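Local coordinates for probable mRNA-capping enzyme (Acanthamoeba polyphaga mimivirus, PDB 3BGY), which removes the terminal phosphate from the 5'-triphosphate end of mRNA, acting here as the triphosphatase domain of a multifunctional viral capping enzyme, at residues I74-P79 against R111-L116; K100-S105 against P197-L202; K133-D138 against I142-T147; S179-I182 against S186-D189. All blocks are in the same frame, centred on the assembly; numbering follows the deposited sequence.

Contact 1: residues I74-P79 against R111-L116; sequences ISLIFP and RYIVSL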
loop_
_atom_site.group_PDB
_atom_site.type_symbol
_atom_site.label_atom_id
_atom_site.label_comp_id
_atom_site.label_asym_id
_atom_site.label_seq_id
_atom_site.Cartn_x
_atom_site.Cartn_y
_atom_site.Cartn_z
ATOM N N ILE A 74 4.758 -9.979 -2.980
ATOM C CA ILE A 74 4.250 -11.223 -3.558
ATOM C C ILE A 74 2.928 -11.422 -2.858
ATOM O O ILE A 74 2.867 -11.600 -1.640
ATOM C CB ILE A 74 5.181 -12.442 -3.308
ATOM C CG1 ILE A 74 6.572 -12.185 -3.877
ATOM C CG2 ILE A 74 4.644 -13.678 -4.040
ATOM C CD1 ILE A 74 7.575 -11.776 -2.839
ATOM N N SER A 75 1.851 -11.323 -3.627
ATOM C CA SER A 75 0.532 -11.475 -3.041
ATOM C C SER A 75 -0.109 -12.795 -3.429
ATOM O O SER A 75 -0.190 -13.115 -4.618
ATOM C CB SER A 75 -0.389 -10.358 -3.525
ATOM O OG SER A 75 0.086 -9.084 -3.133
ATOM N N LEU A 76 -0.561 -13.541 -2.421
ATOM C CA LEU A 76 -1.302 -14.789 -2.663
ATOM C C LEU A 76 -2.754 -14.413 -2.525
ATOM O O LEU A 76 -3.182 -13.954 -1.465
ATOM C CB LEU A 76 -0.960 -15.871 -1.647
ATOM C CG LEU A 76 0.498 -16.220 -1.471
ATOM C CD1 LEU A 76 0.537 -17.357 -0.444
ATOM C CD2 LEU A 76 1.160 -16.661 -2.790
ATOM N N ILE A 77 -3.504 -14.587 -3.614
ATOM C CA ILE A 77 -4.916 -14.206 -3.669
ATOM C C ILE A 77 -5.792 -15.444 -3.610
ATOM O O ILE A 77 -5.790 -16.268 -4.504
ATOM C CB ILE A 77 -5.199 -13.368 -4.935
ATOM C CG1 ILE A 77 -4.218 -12.191 -4.988
ATOM C CG2 ILE A 77 -6.662 -12.812 -4.916
ATOM C CD1 ILE A 77 -4.006 -11.650 -6.386
ATOM N N PHE A 78 -6.600 -15.501 -2.562
ATOM C CA PHE A 78 -7.444 -16.655 -2.286
ATOM C C PHE A 78 -8.819 -16.591 -2.940
ATOM O O PHE A 78 -9.250 -15.515 -3.335
ATOM C CB PHE A 78 -7.538 -16.818 -0.766
ATOM C CG PHE A 78 -6.279 -17.285 -0.146
ATOM C CD1 PHE A 78 -5.305 -16.365 0.245
ATOM C CD2 PHE A 78 -6.023 -18.666 0.008
ATOM C CE1 PHE A 78 -4.059 -16.806 0.789
ATOM C CE2 PHE A 78 -4.792 -19.120 0.548
ATOM C CZ PHE A 78 -3.803 -18.180 0.935
ATOM N N PRO A 79 -9.522 -17.746 -3.070
ATOM C CA PRO A 79 -10.857 -17.757 -3.683
ATOM C C PRO A 79 -11.853 -16.811 -3.014
ATOM O O PRO A 79 -12.736 -16.277 -3.687
ATOM C CB PRO A 79 -11.286 -19.216 -3.527
ATOM C CG PRO A 79 -10.045 -19.931 -3.669
ATOM C CD PRO A 79 -9.035 -19.125 -2.908
ATOM N N ARG A 111 3.747 -22.228 -1.261
ATOM C CA ARG A 111 4.198 -22.967 -0.071
ATOM C C ARG A 111 5.426 -22.278 0.532
ATOM O O ARG A 111 5.511 -22.144 1.748
ATOM C CB ARG A 111 4.474 -24.427 -0.430
ATOM C CG ARG A 111 3.202 -25.252 -0.437
ATOM C CD ARG A 111 3.502 -26.704 -0.796
ATOM N NE ARG A 111 3.891 -26.832 -2.195
ATOM C CZ ARG A 111 4.432 -27.920 -2.741
ATOM N NH1 ARG A 111 4.672 -28.996 -2.004
ATOM N NH2 ARG A 111 4.666 -27.946 -4.047
ATOM N N TYR A 112 6.286 -21.745 -0.335
ATOM C CA TYR A 112 7.482 -21.009 0.086
ATOM C C TYR A 112 7.039 -19.713 0.760
ATOM O O TYR A 112 7.508 -19.384 1.851
ATOM C CB TYR A 112 8.422 -20.704 -1.099
ATOM C CG TYR A 112 9.600 -19.770 -0.761
ATOM C CD1 TYR A 112 10.758 -20.259 -0.105
ATOM C CD2 TYR A 112 9.544 -18.382 -1.065
ATOM C CE1 TYR A 112 11.837 -19.384 0.241
ATOM C CE2 TYR A 112 10.618 -17.501 -0.714
ATOM C CZ TYR A 112 11.749 -18.014 -0.067
ATOM O OH TYR A 112 12.778 -17.159 0.266
ATOM N N ILE A 113 6.088 -19.012 0.137
ATOM C CA ILE A 113 5.598 -17.747 0.696
ATOM C C ILE A 113 4.990 -17.887 2.106
ATOM O O ILE A 113 5.359 -17.123 3.014
ATOM C CB ILE A 113 4.643 -17.011 -0.321
ATOM C CG1 ILE A 113 5.425 -16.604 -1.566
ATOM C CG2 ILE A 113 3.973 -15.767 0.304
ATOM C CD1 ILE A 113 6.583 -15.599 -1.347
ATOM N N VAL A 114 4.120 -18.874 2.312
ATOM C CA VAL A 114 3.528 -19.076 3.636
ATOM C C VAL A 114 4.507 -19.676 4.663
ATOM O O VAL A 114 4.214 -19.672 5.858
ATOM C CB VAL A 114 2.193 -19.893 3.623
ATOM C CG1 VAL A 114 1.144 -19.176 2.794
ATOM C CG2 VAL A 114 2.406 -21.336 3.136
ATOM N N SER A 115 5.671 -20.133 4.200
ATOM C CA SER A 115 6.683 -20.723 5.092
ATOM C C SER A 115 7.592 -19.663 5.704
ATOM O O SER A 115 8.238 -19.916 6.719
ATOM C CB SER A 115 7.546 -21.755 4.344
ATOM O OG SER A 115 8.619 -21.147 3.622
ATOM N N LEU A 116 7.653 -18.489 5.069
ATOM C CA LEU A 116 8.493 -17.401 5.538
ATOM C C LEU A 116 8.093 -16.841 6.877
ATOM O O LEU A 116 6.915 -16.681 7.186
ATOM C CB LEU A 116 8.559 -16.252 4.505
ATOM C CG LEU A 116 9.301 -16.488 3.181
ATOM C CD1 LEU A 116 9.194 -15.250 2.289
ATOM C CD2 LEU A 116 10.776 -16.800 3.459
#

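Contact 2: residues K100-S105 against P197-L202; sequences KFSKAS and PIIWKL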
loop_
_atom_site.group_PDB
_atom_site.type_symbol
_atom_site.label_atom_id
_atom_site.label_comp_id
_atom_site.label_asym_id
_atom_site.label_seq_id
_atom_site.Cartn_x
_atom_site.Cartn_y
_atom_site.Cartn_z
ATOM N N LYS A 100 15.607 -18.292 -8.358
ATOM C CA LYS A 100 15.173 -19.613 -7.889
ATOM C C LYS A 100 13.759 -20.006 -8.331
ATOM O O LYS A 100 13.540 -21.142 -8.757
ATOM C CB LYS A 100 15.275 -19.717 -6.357
ATOM C CG LYS A 100 15.045 -21.132 -5.788
ATOM C CD LYS A 100 15.269 -21.223 -4.281
ATOM C CE LYS A 100 15.075 -22.667 -3.789
ATOM N NZ LYS A 100 15.321 -22.834 -2.329
ATOM N N PHE A 101 12.815 -19.069 -8.245
ATOM C CA PHE A 101 11.423 -19.357 -8.589
ATOM C C PHE A 101 10.883 -18.957 -9.967
ATOM O O PHE A 101 9.707 -19.192 -10.236
ATOM C CB PHE A 101 10.488 -18.843 -7.477
ATOM C CG PHE A 101 10.681 -19.538 -6.153
ATOM C CD1 PHE A 101 10.008 -20.747 -5.873
ATOM C CD2 PHE A 101 11.550 -19.007 -5.184
ATOM C CE1 PHE A 101 10.193 -21.426 -4.653
ATOM C CE2 PHE A 101 11.750 -19.679 -3.945
ATOM C CZ PHE A 101 11.068 -20.892 -3.686
ATOM N N SER A 102 11.743 -18.437 -10.853
ATOM C CA SER A 102 11.363 -18.006 -12.221
ATOM C C SER A 102 10.611 -19.044 -13.062
ATOM O O SER A 102 9.722 -18.690 -13.844
ATOM C CB SER A 102 12.601 -17.560 -13.019
ATOM O OG SER A 102 12.735 -16.148 -13.039
ATOM N N LYS A 103 10.998 -20.310 -12.897
ATOM C CA LYS A 103 10.413 -21.445 -13.618
ATOM C C LYS A 103 9.733 -22.463 -12.684
ATOM O O LYS A 103 9.367 -23.561 -13.124
ATOM C CB LYS A 103 11.506 -22.144 -14.463
ATOM C CG LYS A 103 12.248 -21.230 -15.448
ATOM C CD LYS A 103 13.325 -21.951 -16.252
ATOM C CE LYS A 103 14.106 -20.956 -17.111
ATOM N NZ LYS A 103 14.982 -21.612 -18.126
ATOM N N ALA A 104 9.561 -22.111 -11.404
ATOM C CA ALA A 104 8.929 -23.008 -10.415
ATOM C C ALA A 104 7.403 -23.016 -10.504
ATOM O O ALA A 104 6.809 -22.078 -11.051
ATOM C CB ALA A 104 9.358 -22.643 -9.003
ATOM N N SER A 105 6.764 -24.045 -9.941
ATOM C CA SER A 105 5.296 -24.140 -9.980
ATOM C C SER A 105 4.658 -23.116 -9.040
ATOM O O SER A 105 5.268 -22.740 -8.038
ATOM C CB SER A 105 4.811 -25.546 -9.616
ATOM O OG SER A 105 4.811 -25.757 -8.214
ATOM N N PRO A 197 1.376 -10.748 -13.400
ATOM C CA PRO A 197 0.868 -11.991 -12.810
ATOM C C PRO A 197 1.968 -13.087 -12.802
ATOM O O PRO A 197 1.774 -14.138 -12.214
ATOM C CB PRO A 197 -0.321 -12.360 -13.730
ATOM C CG PRO A 197 0.070 -11.777 -15.056
ATOM C CD PRO A 197 0.688 -10.447 -14.689
ATOM N N ILE A 198 3.080 -12.861 -13.506
ATOM C CA ILE A 198 4.198 -13.825 -13.542
ATOM C C ILE A 198 5.516 -13.119 -13.212
ATOM O O ILE A 198 5.574 -11.897 -13.219
ATOM C CB ILE A 198 4.314 -14.588 -14.902
ATOM C CG1 ILE A 198 4.571 -13.619 -16.052
ATOM C CG2 ILE A 198 3.042 -15.440 -15.146
ATOM C CD1 ILE A 198 4.965 -14.279 -17.350
ATOM N N ILE A 199 6.557 -13.888 -12.881
ATOM C CA ILE A 199 7.874 -13.329 -12.539
ATOM C C ILE A 199 8.674 -12.825 -13.743
ATOM O O ILE A 199 9.353 -11.801 -13.657
ATOM C CB ILE A 199 8.727 -14.407 -11.755
ATOM C CG1 ILE A 199 8.055 -14.716 -10.410
ATOM C CG2 ILE A 199 10.140 -13.908 -11.473
ATOM C CD1 ILE A 199 8.502 -16.024 -9.711
ATOM N N TRP A 200 8.545 -13.518 -14.873
ATOM C CA TRP A 200 9.308 -13.192 -16.082
ATOM C C TRP A 200 9.280 -11.740 -16.523
ATOM O O TRP A 200 8.216 -11.179 -16.736
ATOM C CB TRP A 200 8.916 -14.139 -17.231
ATOM C CG TRP A 200 9.676 -13.938 -18.540
ATOM C CD1 TRP A 200 10.952 -14.349 -18.828
ATOM C CD2 TRP A 200 9.176 -13.315 -19.735
ATOM N NE1 TRP A 200 11.273 -14.034 -20.129
ATOM C CE2 TRP A 200 10.206 -13.406 -20.715
ATOM C CE3 TRP A 200 7.953 -12.690 -20.080
ATOM C CZ2 TRP A 200 10.049 -12.897 -22.029
ATOM C CZ3 TRP A 200 7.793 -12.178 -21.390
ATOM C CH2 TRP A 200 8.846 -12.291 -22.349
ATOM N N LYS A 201 10.484 -11.161 -16.608
ATOM C CA LYS A 201 10.744 -9.782 -17.012
ATOM C C LYS A 201 9.936 -8.746 -16.246
ATOM O O LYS A 201 9.503 -7.746 -16.817
ATOM C CB LYS A 201 10.570 -9.615 -18.529
ATOM C CG LYS A 201 11.804 -9.973 -19.341
ATOM C CD LYS A 201 11.581 -9.670 -20.811
ATOM C CE LYS A 201 12.848 -9.866 -21.630
ATOM N NZ LYS A 201 13.822 -8.750 -21.451
ATOM N N LEU A 202 9.742 -9.000 -14.950
ATOM C CA LEU A 202 8.985 -8.081 -14.086
ATOM C C LEU A 202 9.628 -6.700 -14.054
ATOM O O LEU A 202 8.940 -5.698 -14.190
ATOM C CB LEU A 202 8.882 -8.621 -12.656
ATOM C CG LEU A 202 8.236 -7.727 -11.578
ATOM C CD1 LEU A 202 6.794 -7.392 -11.887
ATOM C CD2 LEU A 202 8.324 -8.432 -10.260
#

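Contact 3: residues K133-D138 against I142-T147; sequences KLIGID and ITIKST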
loop_
_atom_site.group_PDB
_atom_site.type_symbol
_atom_site.label_atom_id
_atom_site.label_comp_id
_atom_site.label_asym_id
_atom_site.label_seq_id
_atom_site.Cartn_x
_atom_site.Cartn_y
_atom_site.Cartn_z
ATOM N N LYS A 133 -14.369 -0.346 3.692
ATOM C CA LYS A 133 -15.296 0.576 3.054
ATOM C C LYS A 133 -14.441 1.402 2.087
ATOM O O LYS A 133 -13.305 1.758 2.386
ATOM C CB LYS A 133 -15.989 1.478 4.087
ATOM C CG LYS A 133 -17.025 2.444 3.499
ATOM C CD LYS A 133 -17.978 2.989 4.563
ATOM C CE LYS A 133 -18.842 4.133 4.017
ATOM N NZ LYS A 133 -19.701 3.752 2.859
ATOM N N LEU A 134 -14.971 1.634 0.899
ATOM C CA LEU A 134 -14.278 2.404 -0.110
ATOM C C LEU A 134 -15.280 3.339 -0.744
ATOM O O LEU A 134 -16.320 2.882 -1.230
ATOM C CB LEU A 134 -13.705 1.473 -1.195
ATOM C CG LEU A 134 -12.678 1.986 -2.221
ATOM C CD1 LEU A 134 -11.781 0.836 -2.625
ATOM C CD2 LEU A 134 -13.316 2.588 -3.451
ATOM N N ILE A 135 -14.996 4.637 -0.709
ATOM C CA ILE A 135 -15.888 5.598 -1.358
ATOM C C ILE A 135 -15.157 6.486 -2.353
ATOM O O ILE A 135 -13.984 6.834 -2.171
ATOM C CB ILE A 135 -16.714 6.478 -0.366
ATOM C CG1 ILE A 135 -15.809 7.252 0.589
ATOM C CG2 ILE A 135 -17.747 5.627 0.395
ATOM C CD1 ILE A 135 -16.532 8.364 1.297
ATOM N N GLY A 136 -15.853 6.791 -3.442
ATOM C CA GLY A 136 -15.318 7.662 -4.470
ATOM C C GLY A 136 -15.841 9.037 -4.087
ATOM O O GLY A 136 -16.792 9.152 -3.309
ATOM N N ILE A 137 -15.159 10.074 -4.541
ATOM C CA ILE A 137 -15.547 11.442 -4.208
ATOM C C ILE A 137 -16.052 12.114 -5.468
ATOM O O ILE A 137 -15.398 12.041 -6.503
ATOM C CB ILE A 137 -14.329 12.210 -3.609
ATOM C CG1 ILE A 137 -13.877 11.535 -2.300
ATOM C CG2 ILE A 137 -14.622 13.705 -3.425
ATOM C CD1 ILE A 137 -14.940 11.474 -1.193
ATOM N N ASP A 138 -17.200 12.783 -5.371
ATOM C CA ASP A 138 -17.770 13.480 -6.527
ATOM C C ASP A 138 -16.873 14.640 -6.978
ATOM O O ASP A 138 -16.482 15.500 -6.175
ATOM C CB ASP A 138 -19.181 14.022 -6.222
ATOM C CG ASP A 138 -20.193 12.931 -5.876
ATOM O OD1 ASP A 138 -20.006 11.746 -6.233
ATOM O OD2 ASP A 138 -21.208 13.280 -5.233
ATOM N N ILE A 142 -10.068 11.184 -6.367
ATOM C CA ILE A 142 -9.575 10.437 -5.200
ATOM C C ILE A 142 -10.570 9.457 -4.682
ATOM O O ILE A 142 -11.778 9.568 -4.960
ATOM C CB ILE A 142 -9.258 11.346 -3.956
ATOM C CG1 ILE A 142 -10.380 12.347 -3.669
ATOM C CG2 ILE A 142 -7.947 11.998 -4.109
ATOM C CD1 ILE A 142 -10.272 13.057 -2.338
ATOM N N THR A 143 -10.056 8.440 -3.993
ATOM C CA THR A 143 -10.905 7.478 -3.321
ATOM C C THR A 143 -10.464 7.457 -1.871
ATOM O O THR A 143 -9.311 7.750 -1.585
ATOM C CB THR A 143 -10.894 6.054 -3.908
ATOM O OG1 THR A 143 -9.578 5.492 -3.877
ATOM C CG2 THR A 143 -11.420 6.050 -5.330
ATOM N N ILE A 144 -11.399 7.222 -0.955
ATOM C CA ILE A 144 -11.051 7.158 0.468
ATOM C C ILE A 144 -11.295 5.684 0.804
ATOM O O ILE A 144 -12.368 5.150 0.530
ATOM C CB ILE A 144 -12.004 8.014 1.354
ATOM C CG1 ILE A 144 -12.291 9.406 0.768
ATOM C CG2 ILE A 144 -11.472 8.099 2.762
ATOM C CD1 ILE A 144 -11.184 10.399 0.809
ATOM N N LYS A 145 -10.334 5.031 1.449
ATOM C CA LYS A 145 -10.473 3.614 1.737
ATOM C C LYS A 145 -10.036 3.273 3.133
ATOM O O LYS A 145 -9.060 3.838 3.631
ATOM C CB LYS A 145 -9.586 2.812 0.753
ATOM C CG LYS A 145 -9.650 1.267 0.791
ATOM C CD LYS A 145 -8.505 0.664 -0.036
ATOM C CE LYS A 145 -8.631 -0.851 -0.209
ATOM N NZ LYS A 145 -7.428 -1.447 -0.872
ATOM N N SER A 146 -10.813 2.409 3.763
ATOM C CA SER A 146 -10.457 1.904 5.066
ATOM C C SER A 146 -10.364 0.419 4.789
ATOM O O SER A 146 -11.160 -0.111 3.997
ATOM C CB SER A 146 -11.545 2.179 6.100
ATOM O OG SER A 146 -11.068 1.913 7.411
ATOM N N THR A 147 -9.279 -0.199 5.250
ATOM C CA THR A 147 -9.146 -1.638 5.106
ATOM C C THR A 147 -8.402 -2.302 6.249
ATOM O O THR A 147 -7.537 -1.683 6.881
ATOM C CB THR A 147 -8.545 -2.020 3.725
ATOM O OG1 THR A 147 -8.720 -3.422 3.492
ATOM C CG2 THR A 147 -7.094 -1.624 3.612
HETATM O O HOH W 1 -13.630 9.241 -6.952
#

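Contact 4: residues S179-I182 against S186-D189; sequences SFTI and SRID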
loop_
_atom_site.group_PDB
_atom_site.type_symbol
_atom_site.label_atom_id
_atom_site.label_comp_id
_atom_site.label_asym_id
_atom_site.label_seq_id
_atom_site.Cartn_x
_atom_site.Cartn_y
_atom_site.Cartn_z
ATOM N N SER A 179 8.462 7.666 0.987
ATOM C CA SER A 179 7.487 7.965 2.040
ATOM C C SER A 179 7.904 9.210 2.779
ATOM O O SER A 179 9.051 9.342 3.221
ATOM C CB SER A 179 7.355 6.796 3.025
ATOM O OG SER A 179 6.869 5.631 2.366
ATOM N N PHE A 180 6.978 10.159 2.880
ATOM C CA PHE A 180 7.285 11.412 3.546
ATOM C C PHE A 180 6.392 11.583 4.754
ATOM O O PHE A 180 5.185 11.712 4.619
ATOM C CB PHE A 180 7.083 12.570 2.562
ATOM C CG PHE A 180 7.881 12.416 1.305
ATOM C CD1 PHE A 180 9.214 12.841 1.254
ATOM C CD2 PHE A 180 7.310 11.820 0.159
ATOM C CE1 PHE A 180 9.990 12.684 0.094
ATOM C CE2 PHE A 180 8.079 11.660 -1.023
ATOM C CZ PHE A 180 9.433 12.097 -1.059
ATOM N N THR A 181 6.978 11.569 5.951
ATOM C CA THR A 181 6.188 11.726 7.166
ATOM C C THR A 181 6.006 13.229 7.371
ATOM O O THR A 181 6.899 13.912 7.844
ATOM C CB THR A 181 6.879 11.009 8.372
ATOM O OG1 THR A 181 6.937 9.603 8.101
ATOM C CG2 THR A 181 6.043 11.204 9.651
ATOM N N ILE A 182 4.863 13.740 6.932
ATOM C CA ILE A 182 4.622 15.179 6.996
ATOM C C ILE A 182 4.363 15.774 8.381
ATOM O O ILE A 182 4.644 16.949 8.615
ATOM C CB ILE A 182 3.592 15.620 5.926
ATOM C CG1 ILE A 182 2.300 14.824 6.055
ATOM C CG2 ILE A 182 4.190 15.427 4.494
ATOM C CD1 ILE A 182 1.149 15.381 5.191
ATOM N N SER A 186 0.207 11.789 9.698
ATOM C CA SER A 186 0.015 11.442 8.300
ATOM C C SER A 186 1.318 11.311 7.541
ATOM O O SER A 186 2.315 11.948 7.878
ATOM C CB SER A 186 -0.896 12.456 7.608
ATOM O OG SER A 186 -0.348 13.741 7.724
ATOM N N ARG A 187 1.257 10.532 6.469
ATOM C CA ARG A 187 2.421 10.249 5.628
ATOM C C ARG A 187 2.004 10.219 4.166
ATOM O O ARG A 187 0.908 9.755 3.851
ATOM C CB ARG A 187 2.953 8.885 6.067
ATOM C CG ARG A 187 4.298 8.485 5.517
ATOM C CD ARG A 187 4.692 7.093 6.037
ATOM N NE ARG A 187 3.972 6.075 5.264
ATOM C CZ ARG A 187 3.019 5.272 5.734
ATOM N NH1 ARG A 187 2.661 5.326 7.013
ATOM N NH2 ARG A 187 2.339 4.508 4.890
ATOM N N ILE A 188 2.842 10.788 3.300
ATOM C CA ILE A 188 2.591 10.778 1.858
ATOM C C ILE A 188 3.449 9.648 1.275
ATOM O O ILE A 188 4.643 9.629 1.521
ATOM C CB ILE A 188 3.019 12.124 1.200
ATOM C CG1 ILE A 188 2.043 13.257 1.588
ATOM C CG2 ILE A 188 3.076 11.993 -0.365
ATOM C CD1 ILE A 188 0.689 13.243 0.847
ATOM N N ASP A 189 2.829 8.702 0.564
ATOM C CA ASP A 189 3.567 7.606 -0.090
ATOM C C ASP A 189 3.421 7.789 -1.586
ATOM O O ASP A 189 2.309 7.948 -2.076
ATOM C CB ASP A 189 2.982 6.235 0.235
ATOM C CG ASP A 189 3.196 5.817 1.675
ATOM O OD1 ASP A 189 4.082 6.388 2.356
ATOM O OD2 ASP A 189 2.480 4.886 2.097
#

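Contact 1: residues I74-P79 against R111-L116
I74 and L76 meet I113 and V114 through aliphatic carbons alone, and the ring of Y112 stands to one side of them. L116 lies on one face of that ring, with its CG offset toward the rim, and the ring of F101 meets Y112 with the planes at about 40°. The fold is the barrel of a tunnel triphosphatase, and here helix 106-115 packs on strand 66-77. The axes of strand 74-77 and helix 111-115 lie 108° apart in direction and approach to 9.8 Å.

I113 is the wedge. Its CG1 sits beside the backbone N and its CG2 anti to it (chi1 -65°), which sends the two branches to different partners. The CG1 branch goes to I74, where CD1 of I113 touches CG2 of I74 at 3.8 Å. The CG2 branch goes to L76 and meets both its CG and its CD1. F97 from helix 91-101 also covers I74 and I113, and V86 adds to the packing on I113. I164 lies against V114. One methyl of L76 serves two neighbours: L76 CD1 is 3.9 Å from I113 CG2 and 3.8 Å from V114 CG1.

Contact 2: residues K100-S105 against P197-L202
I199 has the most surface buried here, and it reaches toward the end of helix 91-101 with both branches. With chi1 at -65° these part, CG1 and CD1 going to F101 and CG2 to S102. The longer branch, extended at chi2, carries CD1 to the backbone of F101. I199 CD1 is 3.4 Å from F101 O and 4.1 Å from F101 CB. The shorter branch ends at S102, with I199 CG2 3.8 Å from S102 OG.

S102 comes next in buried surface. Its hydroxyl makes only a van der Waals contact with I199. The polar partner of OG is the carbonyl oxygen of I98, one turn back in the helix.

F101 takes part through CB and its carbonyl group, while its ring leads away from I199. That ring meets the ring of F97 and touches I109. F101 O also accepts from A104 N at 3.1 Å, so the carbonyl that I199 touches is already bonded. F97, I98, I109 and Y172 also touch I199.

No hydrogen bond crosses between the segments. What meets is two reverse turns: a type I turn from F101 to A104, in the link between helices 91-101 and 106-115, and a type II turn from I199 to L202, in the loop joining strands 186-196 and 208-215 of the tunnel triphosphatase barrel.

Contact 3: residues K133-D138 against I142-T147
I137, I142 and I144 form the apolar centre. I137 crosses both partners at a slant. Its CG1 meets CG1 of I142 at 3.8 Å, and its CD1 lies 3.9 Å from CG1 of I144. I137 holds CG1 beside its backbone N (chi1 -62°), and both of these contacts are made through that branch. I14 and F15 add to this cluster at I137, and L228 and F232 of helix 221-235 cover I142.

The backbones form an antiparallel beta hairpin of strands 122-136 and 142-152, neighbours in the closed barrel. I135 and I144 are a hydrogen-bonded pair: I135 N gives to I144 O at 3.0 Å and I144 N to I135 O at 2.9 Å. The bond from S146 N to K133 O, 2.9 Å, is almost straight, at 172°. L134 and K145 are on the other face from I135 and I144, where L134 CD1 rests on the aliphatic K145 CG.

Toward the turn the two chains draw apart. I137 N makes only a weak bond to I142 O, at 3.4 Å. A water bridges the same two atoms, accepting from I137 N at 3.0 Å and donating to I142 O at 2.7 Å. Past it, D138 N bonds to a carboxylate oxygen of E19.

Contact 4: residues S179-I182 against S186-D189
S179 and D189 meet through a hydrogen bond, S179 OG giving to D189 OD1 at 2.9 Å. The hydroxyl comes from above the carboxylate plane, 56° out of it. R187 approaches the same carboxylate close to its plane. Its NE gives to OD1 of D189 at 2.9 Å and its NH2 to OD2 at 2.8 Å, a side-on, two-nitrogen salt bridge. D189 OD1 thus has two donors. R187 starts extended and bends at chi3 (79°), which folds the guanidinium back onto D189. This should hold the carboxylate against rotation. R187 NH2 also has a long, weak ion pair with E214 OE1.

The segments belong to the beta hairpin of strands 169-183 and 186-196 in the tunnel triphosphatase barrel. S179, R187 and D189 share one sheet face, beside E212 and E214 of the next strand. F180 and I188 are on the other, packed against Y57 of helix 47-60. Their backbones are a hydrogen-bonded pair, satisfied both ways: F180 N to I188 O and I188 N to F180 O, each 2.8 Å.

Near the turn I182 N makes only a weak bond to S186 O, 3.3 Å and bent to 126°. S186 OG touches I182 CG1 at 3.3 Å, but its polar partners are N183 OD1 and E227 OE1.

How the contacts relate
Contacts 3 and 4 are hairpins within the barrel sheet. In contact 1 a helix packs on a barrel strand. In contact 2 a helix end and its turn meet an inter-strand loop. Contacts 1 and 4 lie on neighbouring strands, 66-77 and 169-183, yet their centres are about 28 Å apart. Contacts 1 and 2 are both buried, though S102 of contact 2 is exposed. They touch through Y112 and F101, and neither has hydrogen bonds between its segments. Contact 3 is partly buried and is joined by backbone bonds and a water. Contact 4 is buried and adds a hydroxyl-carboxylate bond across the strands and a salt bridge within one of them.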